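Local coordinates for beta-1,3-glucosyltransferase (Paecilomyces sp. J18, PDB 5JVV), which probably belongs to the glycoside hydrolase family 16 (GH16) of carbohydrate-active enzymes, built as a beta-jelly-roll sandwich of two curved, largely antiparallel sheets, at residues A[102-107]-A[118-123]; A[29-34]-A[244-249]; A[184-189]-A[197-202]; A[56-61]-A[69-74]. All coordinates share one frame; numbering follows the deposited sequence.

Contact 1. Residues A[102-107]-A[118-123]; sequences PAFWTV and DIIEGV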
loop_
_atom_site.group_PDB
_atom_site.type_symbol
_atom_site.label_atom_id
_atom_site.label_comp_id
_atom_site.label_asym_id
_atom_site.label_seq_id
_atom_site.Cartn_x
_atom_site.Cartn_y
_atom_site.Cartn_z
ATOM N N PRO A 102 1.515 -4.830 -4.462
ATOM C CA PRO A 102 1.453 -3.386 -4.236
ATOM C C PRO A 102 1.337 -3.052 -2.751
ATOM O O PRO A 102 0.820 -3.857 -1.957
ATOM C CB PRO A 102 0.154 -3.001 -4.938
ATOM C CG PRO A 102 -0.742 -4.192 -4.685
ATOM C CD PRO A 102 0.190 -5.392 -4.790
ATOM N N ALA A 103 1.798 -1.863 -2.378
ATOM C CA ALA A 103 1.642 -1.413 -0.994
ATOM C C ALA A 103 1.652 0.095 -0.864
ATOM O O ALA A 103 2.438 0.781 -1.513
ATOM C CB ALA A 103 2.731 -2.021 -0.115
ATOM N N PHE A 104 0.734 0.588 -0.037
ATOM C CA PHE A 104 0.755 1.954 0.469
ATOM C C PHE A 104 0.975 1.791 1.963
ATOM O O PHE A 104 0.154 1.196 2.661
ATOM C CB PHE A 104 -0.577 2.665 0.176
ATOM C CG PHE A 104 -0.712 4.023 0.827
ATOM C CD1 PHE A 104 0.384 4.883 0.945
ATOM C CD2 PHE A 104 -1.958 4.463 1.280
ATOM C CE1 PHE A 104 0.242 6.145 1.528
ATOM C CE2 PHE A 104 -2.110 5.720 1.882
ATOM C CZ PHE A 104 -1.003 6.563 1.997
ATOM N N TRP A 105 2.105 2.277 2.460
ATOM C CA TRP A 105 2.505 1.944 3.818
ATOM C C TRP A 105 3.434 3.001 4.402
ATOM O O TRP A 105 3.765 3.974 3.730
ATOM C CB TRP A 105 3.132 0.541 3.851
ATOM C CG TRP A 105 4.378 0.368 3.027
ATOM C CD1 TRP A 105 4.499 0.455 1.665
ATOM C CD2 TRP A 105 5.678 0.036 3.528
ATOM N NE1 TRP A 105 5.805 0.193 1.294
ATOM C CE2 TRP A 105 6.545 -0.058 2.421
ATOM C CE3 TRP A 105 6.190 -0.200 4.809
ATOM C CZ2 TRP A 105 7.905 -0.371 2.558
ATOM C CZ3 TRP A 105 7.538 -0.504 4.943
ATOM C CH2 TRP A 105 8.378 -0.586 3.826
ATOM N N THR A 106 3.822 2.827 5.663
ATOM C CA THR A 106 4.696 3.793 6.325
ATOM C C THR A 106 5.864 3.078 6.975
ATOM O O THR A 106 5.725 1.957 7.458
ATOM C CB THR A 106 3.946 4.650 7.390
ATOM O OG1 THR A 106 3.852 3.931 8.628
ATOM C CG2 THR A 106 2.543 5.056 6.904
ATOM N N VAL A 107 7.018 3.728 6.979
ATOM C CA VAL A 107 8.206 3.102 7.542
ATOM C C VAL A 107 9.129 4.137 8.181
ATOM O O VAL A 107 9.175 5.292 7.754
ATOM C CB VAL A 107 8.953 2.306 6.451
ATOM C CG1 VAL A 107 9.642 3.233 5.471
ATOM C CG2 VAL A 107 9.941 1.320 7.069
ATOM N N ASP A 118 0.898 -0.811 7.441
ATOM C CA ASP A 118 0.551 -1.138 6.055
ATOM C C ASP A 118 -0.902 -0.778 5.825
ATOM O O ASP A 118 -1.795 -1.438 6.366
ATOM C CB ASP A 118 0.774 -2.630 5.766
ATOM C CG ASP A 118 2.195 -3.077 6.055
ATOM O OD1 ASP A 118 3.124 -2.284 5.822
ATOM O OD2 ASP A 118 2.379 -4.212 6.530
ATOM N N ILE A 119 -1.133 0.285 5.051
ATOM C CA ILE A 119 -2.476 0.828 4.859
ATOM C C ILE A 119 -3.236 0.096 3.751
ATOM O O ILE A 119 -4.391 -0.312 3.942
ATOM C CB ILE A 119 -2.419 2.329 4.553
ATOM C CG1 ILE A 119 -1.737 3.070 5.714
ATOM C CG2 ILE A 119 -3.829 2.890 4.337
ATOM C CD1 ILE A 119 -1.427 4.529 5.386
ATOM N N ILE A 120 -2.579 -0.051 2.600
ATOM C CA ILE A 120 -3.059 -0.888 1.509
ATOM C C ILE A 120 -1.972 -1.907 1.232
ATOM O O ILE A 120 -0.810 -1.546 1.006
ATOM C CB ILE A 120 -3.303 -0.091 0.217
ATOM C CG1 ILE A 120 -4.272 1.063 0.464
ATOM C CG2 ILE A 120 -3.846 -1.021 -0.874
ATOM C CD1 ILE A 120 -4.388 2.015 -0.731
ATOM N N GLU A 121 -2.318 -3.186 1.282
ATOM C CA GLU A 121 -1.343 -4.221 0.935
ATOM C C GLU A 121 -2.037 -5.502 0.513
ATOM O O GLU A 121 -3.084 -5.856 1.036
ATOM C CB GLU A 121 -0.339 -4.484 2.072
ATOM C CG GLU A 121 0.896 -5.276 1.603
ATOM C CD GLU A 121 2.143 -4.995 2.410
ATOM O OE1 GLU A 121 2.260 -3.878 2.957
ATOM O OE2 GLU A 121 3.026 -5.884 2.476
ATOM N N GLY A 122 -1.451 -6.195 -0.454
ATOM C CA GLY A 122 -2.004 -7.457 -0.904
ATOM C C GLY A 122 -1.060 -8.097 -1.886
ATOM O O GLY A 122 -0.069 -7.481 -2.282
ATOM N N VAL A 123 -1.370 -9.327 -2.289
ATOM C CA VAL A 123 -0.538 -10.050 -3.239
ATOM C C VAL A 123 -1.389 -10.796 -4.235
ATOM O O VAL A 123 -2.529 -11.195 -3.932
ATOM C CB VAL A 123 0.393 -11.067 -2.520
ATOM C CG1 VAL A 123 1.381 -10.350 -1.619
ATOM C CG2 VAL A 123 -0.437 -12.085 -1.711
#

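Contact 2. Residues A[29-34]-A[244-249]; sequences GFVHYV and DTTFCG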
loop_
_atom_site.group_PDB
_atom_site.type_symbol
_atom_site.label_atom_id
_atom_site.label_comp_id
_atom_site.label_asym_id
_atom_site.label_seq_id
_atom_site.Cartn_x
_atom_site.Cartn_y
_atom_site.Cartn_z
ATOM N N GLY A 29 11.863 -9.093 -3.995
ATOM C CA GLY A 29 11.011 -9.287 -5.146
ATOM C C GLY A 29 11.738 -9.341 -6.479
ATOM O O GLY A 29 12.895 -8.907 -6.617
ATOM N N PHE A 30 11.045 -9.895 -7.470
ATOM C CA PHE A 30 11.505 -9.893 -8.850
ATOM C C PHE A 30 11.116 -8.553 -9.465
ATOM O O PHE A 30 10.253 -8.472 -10.353
ATOM C CB PHE A 30 10.862 -11.064 -9.597
ATOM C CG PHE A 30 11.357 -11.250 -11.007
ATOM C CD1 PHE A 30 12.654 -11.680 -11.258
ATOM C CD2 PHE A 30 10.508 -11.023 -12.087
ATOM C CE1 PHE A 30 13.095 -11.866 -12.552
ATOM C CE2 PHE A 30 10.941 -11.207 -13.387
ATOM C CZ PHE A 30 12.236 -11.631 -13.625
ATOM N N VAL A 31 11.753 -7.498 -8.963
ATOM C CA VAL A 31 11.432 -6.130 -9.351
ATOM C C VAL A 31 12.742 -5.394 -9.598
ATOM O O VAL A 31 13.761 -5.686 -8.966
ATOM C CB VAL A 31 10.633 -5.417 -8.219
ATOM C CG1 VAL A 31 11.495 -5.242 -6.981
ATOM C CG2 VAL A 31 10.092 -4.084 -8.688
ATOM N N HIS A 32 12.704 -4.439 -10.518
ATOM C CA HIS A 32 13.836 -3.570 -10.783
ATOM C C HIS A 32 13.362 -2.149 -10.520
ATOM O O HIS A 32 12.751 -1.507 -11.379
ATOM C CB HIS A 32 14.291 -3.739 -12.231
ATOM C CG HIS A 32 15.599 -3.077 -12.554
ATOM N ND1 HIS A 32 16.229 -2.194 -11.706
ATOM C CD2 HIS A 32 16.397 -3.189 -13.644
ATOM C CE1 HIS A 32 17.356 -1.783 -12.261
ATOM N NE2 HIS A 32 17.482 -2.371 -13.434
ATOM N N TYR A 33 13.630 -1.667 -9.317
ATOM C CA TYR A 33 13.222 -0.324 -8.942
ATOM C C TYR A 33 14.142 0.680 -9.633
ATOM O O TYR A 33 15.371 0.553 -9.567
ATOM C CB TYR A 33 13.309 -0.171 -7.436
ATOM C CG TYR A 33 12.134 -0.742 -6.670
ATOM C CD1 TYR A 33 10.826 -0.600 -7.130
ATOM C CD2 TYR A 33 12.335 -1.406 -5.467
ATOM C CE1 TYR A 33 9.752 -1.107 -6.395
ATOM C CE2 TYR A 33 11.273 -1.918 -4.739
ATOM C CZ TYR A 33 9.986 -1.761 -5.209
ATOM O OH TYR A 33 8.931 -2.255 -4.469
ATOM N N VAL A 34 13.553 1.673 -10.292
ATOM C CA VAL A 34 14.335 2.635 -11.082
ATOM C C VAL A 34 14.149 4.086 -10.631
ATOM O O VAL A 34 13.186 4.422 -9.939
ATOM C CB VAL A 34 14.037 2.522 -12.584
ATOM C CG1 VAL A 34 14.407 1.131 -13.088
ATOM C CG2 VAL A 34 12.567 2.832 -12.867
ATOM N N ASP A 244 4.565 1.596 -3.424
ATOM C CA ASP A 244 5.394 0.777 -4.291
ATOM C C ASP A 244 4.581 -0.335 -4.923
ATOM O O ASP A 244 3.446 -0.598 -4.512
ATOM C CB ASP A 244 6.623 0.228 -3.534
ATOM C CG ASP A 244 6.279 -0.897 -2.580
ATOM O OD1 ASP A 244 6.577 -0.775 -1.369
ATOM O OD2 ASP A 244 5.731 -1.924 -3.036
ATOM N N THR A 245 5.156 -0.964 -5.942
ATOM C CA THR A 245 4.680 -2.250 -6.428
ATOM C C THR A 245 5.909 -3.120 -6.643
ATOM O O THR A 245 6.783 -2.778 -7.445
ATOM C CB THR A 245 3.907 -2.132 -7.746
ATOM O OG1 THR A 245 2.815 -1.217 -7.573
ATOM C CG2 THR A 245 3.355 -3.494 -8.182
ATOM N N THR A 246 5.996 -4.220 -5.902
ATOM C CA THR A 246 7.028 -5.219 -6.161
ATOM C C THR A 246 6.373 -6.467 -6.746
ATOM O O THR A 246 5.171 -6.451 -7.028
ATOM C CB THR A 246 7.881 -5.510 -4.898
ATOM O OG1 THR A 246 9.001 -6.326 -5.260
ATOM C CG2 THR A 246 7.067 -6.215 -3.806
ATOM N N PHE A 247 7.152 -7.529 -6.957
ATOM C CA PHE A 247 6.632 -8.760 -7.552
ATOM C C PHE A 247 7.232 -9.934 -6.827
ATOM O O PHE A 247 8.393 -9.879 -6.454
ATOM C CB PHE A 247 7.037 -8.874 -9.024
ATOM C CG PHE A 247 6.518 -7.758 -9.886
ATOM C CD1 PHE A 247 5.226 -7.799 -10.395
ATOM C CD2 PHE A 247 7.336 -6.678 -10.210
ATOM C CE1 PHE A 247 4.748 -6.767 -11.212
ATOM C CE2 PHE A 247 6.865 -5.645 -11.018
ATOM C CZ PHE A 247 5.576 -5.693 -11.523
ATOM N N CYS A 248 6.448 -10.987 -6.629
ATOM C CA CYS A 248 6.961 -12.237 -6.065
ATOM C C CYS A 248 7.611 -11.980 -4.694
ATOM O O CYS A 248 6.994 -11.366 -3.829
ATOM C CB CYS A 248 7.883 -12.938 -7.087
ATOM S SG CYS A 248 7.052 -13.231 -8.700
ATOM N N GLY A 249 8.850 -12.409 -4.490
ATOM C CA GLY A 249 9.536 -12.113 -3.240
ATOM C C GLY A 249 8.926 -12.780 -2.016
ATOM O O GLY A 249 8.205 -13.778 -2.145
#

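Contact 3. Residues A[184-189]-A[197-202]; sequences GVYAMQ and LWFFPR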
loop_
_atom_site.group_PDB
_atom_site.type_symbol
_atom_site.label_atom_id
_atom_site.label_comp_id
_atom_site.label_asym_id
_atom_site.label_seq_id
_atom_site.Cartn_x
_atom_site.Cartn_y
_atom_site.Cartn_z
ATOM N N GLY A 184 -11.185 5.271 -4.518
ATOM C CA GLY A 184 -11.808 6.005 -3.438
ATOM C C GLY A 184 -10.751 6.657 -2.581
ATOM O O GLY A 184 -9.659 6.945 -3.073
ATOM N N VAL A 185 -11.077 6.906 -1.319
ATOM C CA VAL A 185 -10.130 7.524 -0.396
ATOM C C VAL A 185 -9.746 6.547 0.701
ATOM O O VAL A 185 -10.615 5.894 1.278
ATOM C CB VAL A 185 -10.730 8.788 0.257
ATOM C CG1 VAL A 185 -9.878 9.235 1.448
ATOM C CG2 VAL A 185 -10.874 9.900 -0.777
ATOM N N TYR A 186 -8.443 6.425 0.961
ATOM C CA TYR A 186 -7.953 5.781 2.172
ATOM C C TYR A 186 -7.522 6.861 3.154
ATOM O O TYR A 186 -6.782 7.788 2.791
ATOM C CB TYR A 186 -6.800 4.820 1.863
ATOM C CG TYR A 186 -7.280 3.402 1.650
ATOM C CD1 TYR A 186 -7.407 2.533 2.725
ATOM C CD2 TYR A 186 -7.628 2.938 0.385
ATOM C CE1 TYR A 186 -7.848 1.245 2.557
ATOM C CE2 TYR A 186 -8.074 1.639 0.202
ATOM C CZ TYR A 186 -8.185 0.799 1.300
ATOM O OH TYR A 186 -8.632 -0.499 1.173
ATOM N N ALA A 187 -7.990 6.741 4.388
ATOM C CA ALA A 187 -7.699 7.721 5.423
ATOM C C ALA A 187 -7.096 7.042 6.639
ATOM O O ALA A 187 -7.527 5.957 7.032
ATOM C CB ALA A 187 -8.965 8.470 5.824
ATOM N N MET A 188 -6.103 7.692 7.238
ATOM C CA MET A 188 -5.531 7.222 8.495
ATOM C C MET A 188 -5.595 8.320 9.542
ATOM O O MET A 188 -5.183 9.450 9.277
ATOM C CB MET A 188 -4.070 6.810 8.305
ATOM C CG MET A 188 -3.404 6.468 9.634
ATOM S SD MET A 188 -1.741 5.781 9.504
ATOM C CE MET A 188 -0.875 7.105 8.671
ATOM N N GLN A 189 -6.111 7.985 10.725
ATOM C CA GLN A 189 -5.963 8.843 11.895
ATOM C C GLN A 189 -4.997 8.169 12.862
ATOM O O GLN A 189 -5.193 7.012 13.232
ATOM C CB GLN A 189 -7.294 9.065 12.599
ATOM C CG GLN A 189 -7.191 10.034 13.773
ATOM C CD GLN A 189 -8.472 10.127 14.578
ATOM O OE1 GLN A 189 -9.320 9.237 14.523
ATOM N NE2 GLN A 189 -8.615 11.208 15.337
ATOM N N LEU A 197 -7.975 3.212 10.337
ATOM C CA LEU A 197 -7.943 3.285 8.874
ATOM C C LEU A 197 -9.352 3.174 8.301
ATOM O O LEU A 197 -10.130 2.321 8.739
ATOM C CB LEU A 197 -7.061 2.177 8.294
ATOM C CG LEU A 197 -5.621 2.116 8.805
ATOM C CD1 LEU A 197 -4.909 0.881 8.251
ATOM C CD2 LEU A 197 -4.875 3.372 8.395
ATOM N N TRP A 198 -9.674 4.038 7.335
ATOM C CA TRP A 198 -10.964 3.994 6.654
ATOM C C TRP A 198 -10.752 3.872 5.151
ATOM O O TRP A 198 -9.772 4.388 4.610
ATOM C CB TRP A 198 -11.765 5.282 6.878
ATOM C CG TRP A 198 -12.253 5.580 8.272
ATOM C CD1 TRP A 198 -13.516 5.359 8.774
ATOM C CD2 TRP A 198 -11.518 6.231 9.316
ATOM N NE1 TRP A 198 -13.592 5.807 10.074
ATOM C CE2 TRP A 198 -12.380 6.343 10.432
ATOM C CE3 TRP A 198 -10.207 6.713 9.425
ATOM C CZ2 TRP A 198 -11.979 6.932 11.630
ATOM C CZ3 TRP A 198 -9.810 7.297 10.619
ATOM C CH2 TRP A 198 -10.696 7.398 11.710
ATOM N N PHE A 199 -11.683 3.198 4.480
ATOM C CA PHE A 199 -11.758 3.236 3.025
ATOM C C PHE A 199 -13.128 3.774 2.641
ATOM O O PHE A 199 -14.147 3.248 3.098
ATOM C CB PHE A 199 -11.535 1.855 2.408
ATOM C CG PHE A 199 -12.026 1.745 0.990
ATOM C CD1 PHE A 199 -11.546 2.599 -0.002
ATOM C CD2 PHE A 199 -12.980 0.796 0.647
ATOM C CE1 PHE A 199 -12.006 2.498 -1.315
ATOM C CE2 PHE A 199 -13.448 0.694 -0.664
ATOM C CZ PHE A 199 -12.962 1.540 -1.636
ATOM N N PHE A 200 -13.143 4.832 1.831
ATOM C CA PHE A 200 -14.382 5.424 1.331
ATOM C C PHE A 200 -14.423 5.252 -0.171
ATOM O O PHE A 200 -13.624 5.867 -0.883
ATOM C CB PHE A 200 -14.437 6.910 1.656
ATOM C CG PHE A 200 -14.218 7.221 3.111
ATOM C CD1 PHE A 200 -15.165 6.865 4.056
ATOM C CD2 PHE A 200 -13.069 7.888 3.526
ATOM C CE1 PHE A 200 -14.962 7.152 5.393
ATOM C CE2 PHE A 200 -12.863 8.189 4.853
ATOM C CZ PHE A 200 -13.808 7.823 5.792
ATOM N N PRO A 201 -15.347 4.414 -0.666
ATOM C CA PRO A 201 -15.509 4.210 -2.109
ATOM C C PRO A 201 -15.817 5.525 -2.815
ATOM O O PRO A 201 -16.390 6.440 -2.207
ATOM C CB PRO A 201 -16.730 3.284 -2.198
ATOM C CG PRO A 201 -16.844 2.644 -0.857
ATOM C CD PRO A 201 -16.329 3.647 0.124
ATOM N N ARG A 202 -15.422 5.617 -4.079
ATOM C CA ARG A 202 -15.723 6.770 -4.919
ATOM C C ARG A 202 -17.225 7.056 -4.852
ATOM O O ARG A 202 -18.033 6.128 -4.776
ATOM C CB ARG A 202 -15.280 6.470 -6.358
ATOM C CG ARG A 202 -15.362 7.646 -7.330
ATOM C CD ARG A 202 -14.355 8.730 -6.994
ATOM N NE ARG A 202 -13.001 8.184 -6.917
ATOM C CZ ARG A 202 -11.972 8.821 -6.372
ATOM N NH1 ARG A 202 -10.782 8.236 -6.332
ATOM N NH2 ARG A 202 -12.138 10.036 -5.863
#

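Contact 4. Residues A[56-61]-A[69-74]; sequences GVDHTN and GRKSVR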
loop_
_atom_site.group_PDB
_atom_site.type_symbol
_atom_site.label_atom_id
_atom_site.label_comp_id
_atom_site.label_asym_id
_atom_site.label_seq_id
_atom_site.Cartn_x
_atom_site.Cartn_y
_atom_site.Cartn_z
ATOM N N GLY A 56 3.391 3.177 -12.688
ATOM C CA GLY A 56 3.151 1.882 -13.292
ATOM C C GLY A 56 4.408 1.048 -13.394
ATOM O O GLY A 56 5.436 1.373 -12.790
ATOM N N VAL A 57 4.321 -0.027 -14.162
ATOM C CA VAL A 57 5.431 -0.962 -14.308
ATOM C C VAL A 57 5.690 -1.231 -15.786
ATOM O O VAL A 57 4.909 -0.834 -16.651
ATOM C CB VAL A 57 5.153 -2.299 -13.568
ATOM C CG1 VAL A 57 4.834 -2.047 -12.095
ATOM C CG2 VAL A 57 4.016 -3.079 -14.242
ATOM N N ASP A 58 6.794 -1.904 -16.088
ATOM C CA ASP A 58 7.075 -2.324 -17.450
ATOM C C ASP A 58 6.055 -3.400 -17.830
ATOM O O ASP A 58 6.065 -4.488 -17.265
ATOM C CB ASP A 58 8.503 -2.894 -17.490
ATOM C CG ASP A 58 8.911 -3.427 -18.853
ATOM O OD1 ASP A 58 8.050 -3.744 -19.699
ATOM O OD2 ASP A 58 10.134 -3.568 -19.068
ATOM N N HIS A 59 5.159 -3.086 -18.760
ATOM C CA HIS A 59 4.187 -4.065 -19.244
ATOM C C HIS A 59 4.407 -4.363 -20.722
ATOM O O HIS A 59 3.475 -4.733 -21.446
ATOM C CB HIS A 59 2.747 -3.591 -18.991
ATOM C CG HIS A 59 2.435 -2.235 -19.552
ATOM N ND1 HIS A 59 2.105 -2.026 -20.882
ATOM C CD2 HIS A 59 2.390 -1.016 -18.967
ATOM C CE1 HIS A 59 1.873 -0.746 -21.080
ATOM N NE2 HIS A 59 2.038 -0.104 -19.933
ATOM N N THR A 60 5.653 -4.215 -21.155
ATOM C CA THR A 60 6.028 -4.345 -22.562
ATOM C C THR A 60 7.011 -5.485 -22.812
ATOM O O THR A 60 6.840 -6.292 -23.736
ATOM C CB THR A 60 6.676 -3.028 -23.041
ATOM O OG1 THR A 60 5.696 -1.980 -22.997
ATOM C CG2 THR A 60 7.197 -3.162 -24.460
ATOM N N ASN A 61 8.047 -5.548 -21.983
ATOM C CA ASN A 61 9.176 -6.431 -22.255
ATOM C C ASN A 61 9.081 -7.805 -21.616
ATOM O O ASN A 61 8.618 -7.949 -20.484
ATOM C CB ASN A 61 10.478 -5.755 -21.816
ATOM C CG ASN A 61 10.760 -4.481 -22.592
ATOM O OD1 ASN A 61 11.023 -4.518 -23.799
ATOM N ND2 ASN A 61 10.715 -3.350 -21.905
ATOM N N GLY A 69 14.577 -8.065 -12.267
ATOM C CA GLY A 69 13.134 -8.141 -12.145
ATOM C C GLY A 69 12.437 -7.181 -13.078
ATOM O O GLY A 69 13.073 -6.489 -13.879
ATOM N N ARG A 70 11.114 -7.137 -12.975
ATOM C CA ARG A 70 10.315 -6.273 -13.838
ATOM C C ARG A 70 10.345 -4.858 -13.275
ATOM O O ARG A 70 10.208 -4.664 -12.067
ATOM C CB ARG A 70 8.874 -6.800 -13.907
ATOM C CG ARG A 70 7.953 -5.982 -14.800
ATOM C CD ARG A 70 6.693 -6.766 -15.227
ATOM N NE ARG A 70 7.014 -7.917 -16.077
ATOM C CZ ARG A 70 7.445 -7.849 -17.339
ATOM N NH1 ARG A 70 7.619 -6.678 -17.948
ATOM N NH2 ARG A 70 7.710 -8.971 -18.002
ATOM N N LYS A 71 10.534 -3.868 -14.146
ATOM C CA LYS A 71 10.709 -2.490 -13.684
ATOM C C LYS A 71 9.479 -1.894 -13.032
ATOM O O LYS A 71 8.349 -2.075 -13.491
ATOM C CB LYS A 71 11.169 -1.589 -14.828
ATOM C CG LYS A 71 12.610 -1.847 -15.220
ATOM C CD LYS A 71 12.910 -1.213 -16.555
ATOM C CE LYS A 71 14.350 -1.444 -16.939
ATOM N NZ LYS A 71 14.613 -0.886 -18.302
ATOM N N SER A 72 9.725 -1.151 -11.964
ATOM C CA SER A 72 8.673 -0.543 -11.175
ATOM C C SER A 72 9.305 0.621 -10.424
ATOM O O SER A 72 10.486 0.944 -10.634
ATOM C CB SER A 72 8.088 -1.580 -10.205
ATOM O OG SER A 72 6.942 -1.085 -9.517
ATOM N N VAL A 73 8.522 1.252 -9.560
ATOM C CA VAL A 73 9.024 2.335 -8.722
ATOM C C VAL A 73 8.573 2.184 -7.271
ATOM O O VAL A 73 7.584 1.487 -6.957
ATOM C CB VAL A 73 8.609 3.728 -9.253
ATOM C CG1 VAL A 73 9.264 3.999 -10.610
ATOM C CG2 VAL A 73 7.078 3.854 -9.336
ATOM N N ARG A 74 9.330 2.820 -6.382
ATOM C CA ARG A 74 9.024 2.832 -4.967
ATOM C C ARG A 74 9.313 4.247 -4.489
ATOM O O ARG A 74 10.468 4.696 -4.483
ATOM C CB ARG A 74 9.863 1.781 -4.217
ATOM C CG ARG A 74 9.857 1.943 -2.708
ATOM C CD ARG A 74 10.393 0.705 -1.992
ATOM N NE ARG A 74 10.812 1.014 -0.621
ATOM C CZ ARG A 74 10.981 0.110 0.343
ATOM N NH1 ARG A 74 10.719 -1.166 0.116
ATOM N NH2 ARG A 74 11.386 0.493 1.547
HETATM O O HOH W 1 5.024 1.007 -10.064
HETATM O O HOH W 2 11.276 -4.619 -16.808
HETATM O O HOH W 3 13.159 -3.051 -19.543
#

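Contact 1. Residues A[102-107]-A[118-123]
A classic beta bulge marks this hairpin, where Ile119 and Ile120 together face the single residue Phe104 and interrupt the alternation of strand 116-121. The carbonyl oxygen of Phe104 is gripped twice. Ile120 N, 3.0 Å from Phe104 O, donates almost straight (166°) and meets a lone pair, whereas Ile119 N reaches Phe104 O at 2.9 Å with a more bent bond (137°). In return Phe104 N donates to Ile120 O at 2.8 Å.

The extra residue decides which side chains share a face. Phe104 and Ile120 lie on one side, their CB atoms 3.9 Å apart. With CG anti to the backbone N (chi1 172°), the Phe104 ring carries Ile119 CD1 over one face, near the rim, and Ile120 CD1 at its edge. The other side holds Ala103, Trp105, Asp118 and Glu121: Asp118 OD1 sits 3.4 Å from Trp105 CB, and Glu121 OE1 is 3.6 Å from Ala103 CB. Asp118 and Glu121 share this face, with Glu116 next to Asp118, consistent with the Glu-x-Asp-x-x-Glu bulged signature, which in GH16 relatives lines the active-site cleft.

Trp101 NE1 holds Glu121 OE2, and Trp105 NE1 donates to Asp244 OD1. Strand 240-247 flanks the hairpin on the 100-107 side, strand 130-134 pairs with the other arm, and Trp289 of strand 289-297 packs on Phe104 and Ile120.

Contact 2. Residues A[29-34]-A[244-249]
Gly29 comes unusually close to the end of the opposing strand: its CA lies 3.0 Å from Phe247 O and 3.7 Å from Gly249 CA, an approach open to a residue without a side chain. One hydrogen bond joins the backbones, Phe30 N to Phe247 O at 2.8 Å, with the donor 36° above the carbonyl plane. Phe30 is the centre of an inverse gamma turn, closed by a weak Val31 N to Gly29 O bond, which swings the chain into strand 31-33.

Beyond the turn, side chains carry the contact. Thr246 OG1, anti to its backbone N (chi1 -171°), presses to 3.2 Å on Val31 CG1 while its hydrogen bond goes to Asp25 OD2, which also holds Gly29 N. Val31 CB meets the edge of the Phe247 ring at CD2, 4.1 Å away. Tyr33 brings its OH over the strand, 3.4 Å from Thr246 CB and 3.5 Å from Asp244 CB. Phe247 N is buried here with no partner in the model.

The Cys248-Cys273 disulfide ties this end to helix 269-279. The axes of 31-33 and 244-247 approach to 7.0 Å, while strand 70-77 pairs with both strands, consistent with the curled sheets of a jelly roll.

Contact 3. Residues A[184-189]-A[197-202]
Strands 184-189 and 197-201 form a regular antiparallel hairpin ladder, their axes 4.6 Å apart and 168° between directions. Val185 with Phe200 and Ala187 with Trp198 are the hydrogen-bonded pairs, each closed by two nearly straight N-H...O bonds. Tyr186 with Phe199 and Met188 with Leu197 are non-hydrogen-bonded pairs, where Tyr186, Phe199 and Leu197 add CA-H...O contacts to carbonyls of the bonded pairs.

Two faces result. On one, Tyr186 lies across Phe199. Phe199 CB stands over the Tyr186 ring, 3.9 Å from its centroid, while the two rings are near parallel (24°) but slid so far apart that they barely overlap; Tyr186 CE2 touches Phe199 CD1 at 3.6 Å. Further along this face Leu197 CD2 rests against Met188 CB at 3.5 Å, the two chains pointing the same way. On the other face, Ala187 CB lies 4.0 Å from Phe200 CE2, and Val185 CG1 touches Phe200 CD2. The Trp198 ring runs alongside Gln189, whose CB and OE1 meet its CZ3 and CH2 corner; Gln189 OE1 is 3.6 Å from Trp198 CH2, near the ring plane.

At the open end, Arg202 bends at chi2 and chi3 to lay its guanidinium face over Gly184 CA. Its NH1 salt-bridges Asp89, and its NE donates to Gly182 O.

Polar tips are satisfied outside the pair: Tyr186 OH by Ser173 O, Trp198 NE1 by Gly220 O and Gln189 NE2 by Tyr3 OH. The chemistry between the strands is therefore backbone hydrogen bonding plus apolar and aromatic packing, with the one charged group, Arg202, placed at the open end and paired with Asp89.

Contact 4. Residues A[56-61]-A[69-74]
Asp58 and Arg70 meet at the well-packed end of this contact, where an Asx turn folds the loop 56-61 beside the start of strand 70-77. Asp58 OD1 accepts from Thr60 N at 2.8 Å and from Asn61 N at 2.9 Å, completing the Asx motif as well, while OD2 takes Asn61 ND2. The turn thereby presents two backbone carbonyls to one guanidinium. Asn61 O is held end-on by both Arg70 NH1 and NH2, in the guanidinium plane, and NH1 donates besides to Asp58 O at 2.8 Å, from well above that carbonyl's plane (53°). The bend of Arg70 at chi3 (-65°) turns the guanidinium edge toward the loop carbonyls. Its salt bridge to the carboxylate is long, Arg70 NH1 to Asp58 OD1 at 3.4 Å, with the two planes nearly perpendicular (87°). So many donors round Asp58 would probably favour its charged form.

Beside the turn, Asp58 N donates to Lys71 O at 3.0 Å, and Val57 CB is pressed to 3.2 Å from the same Lys71 O. A water between the buried Gly56 and Ser72 donates to Gly56 O and Ser72 OG, the latter also hydrogen-bonded to Thr245 O of strand 240-247.

The looser side is wet. One water spans Asp58 OD2 and Lys71 N; a second spans OD2 and Lys71 NZ, an ammonium whose salt bridge goes to Glu42 and which stays 5.3 Å from Asp58 OD2. Thr60 and Asn61 are exposed. Arg70 NH2 also donates to Val277 O of helix 269-279.

In the fold
Contacts 1, 2 and 4 all reach the same curled sheet, while contact 3 belongs to the opposing one. Contacts 2 and 4 are closest, with centres about 8 Å apart: Ser72 OG lies 2.7 Å from Thr245 O, and His32 N is 2.9 Å from Arg70 O. Contact 1 joins contact 2 along neighbouring strands, with Trp105 NE1 2.9 Å from Asp244 OD1. Across the sandwich, contact 1 meets contact 3 where Ile120 CD1 packs 3.5 Å from Tyr186 CD2. Contact 3 and contact 4 remain apart, on opposite sides of the chain's centre, their centres about 27 Å from each other. The bulge of contact 1, probably near the active-site cleft, lies closest to the centre.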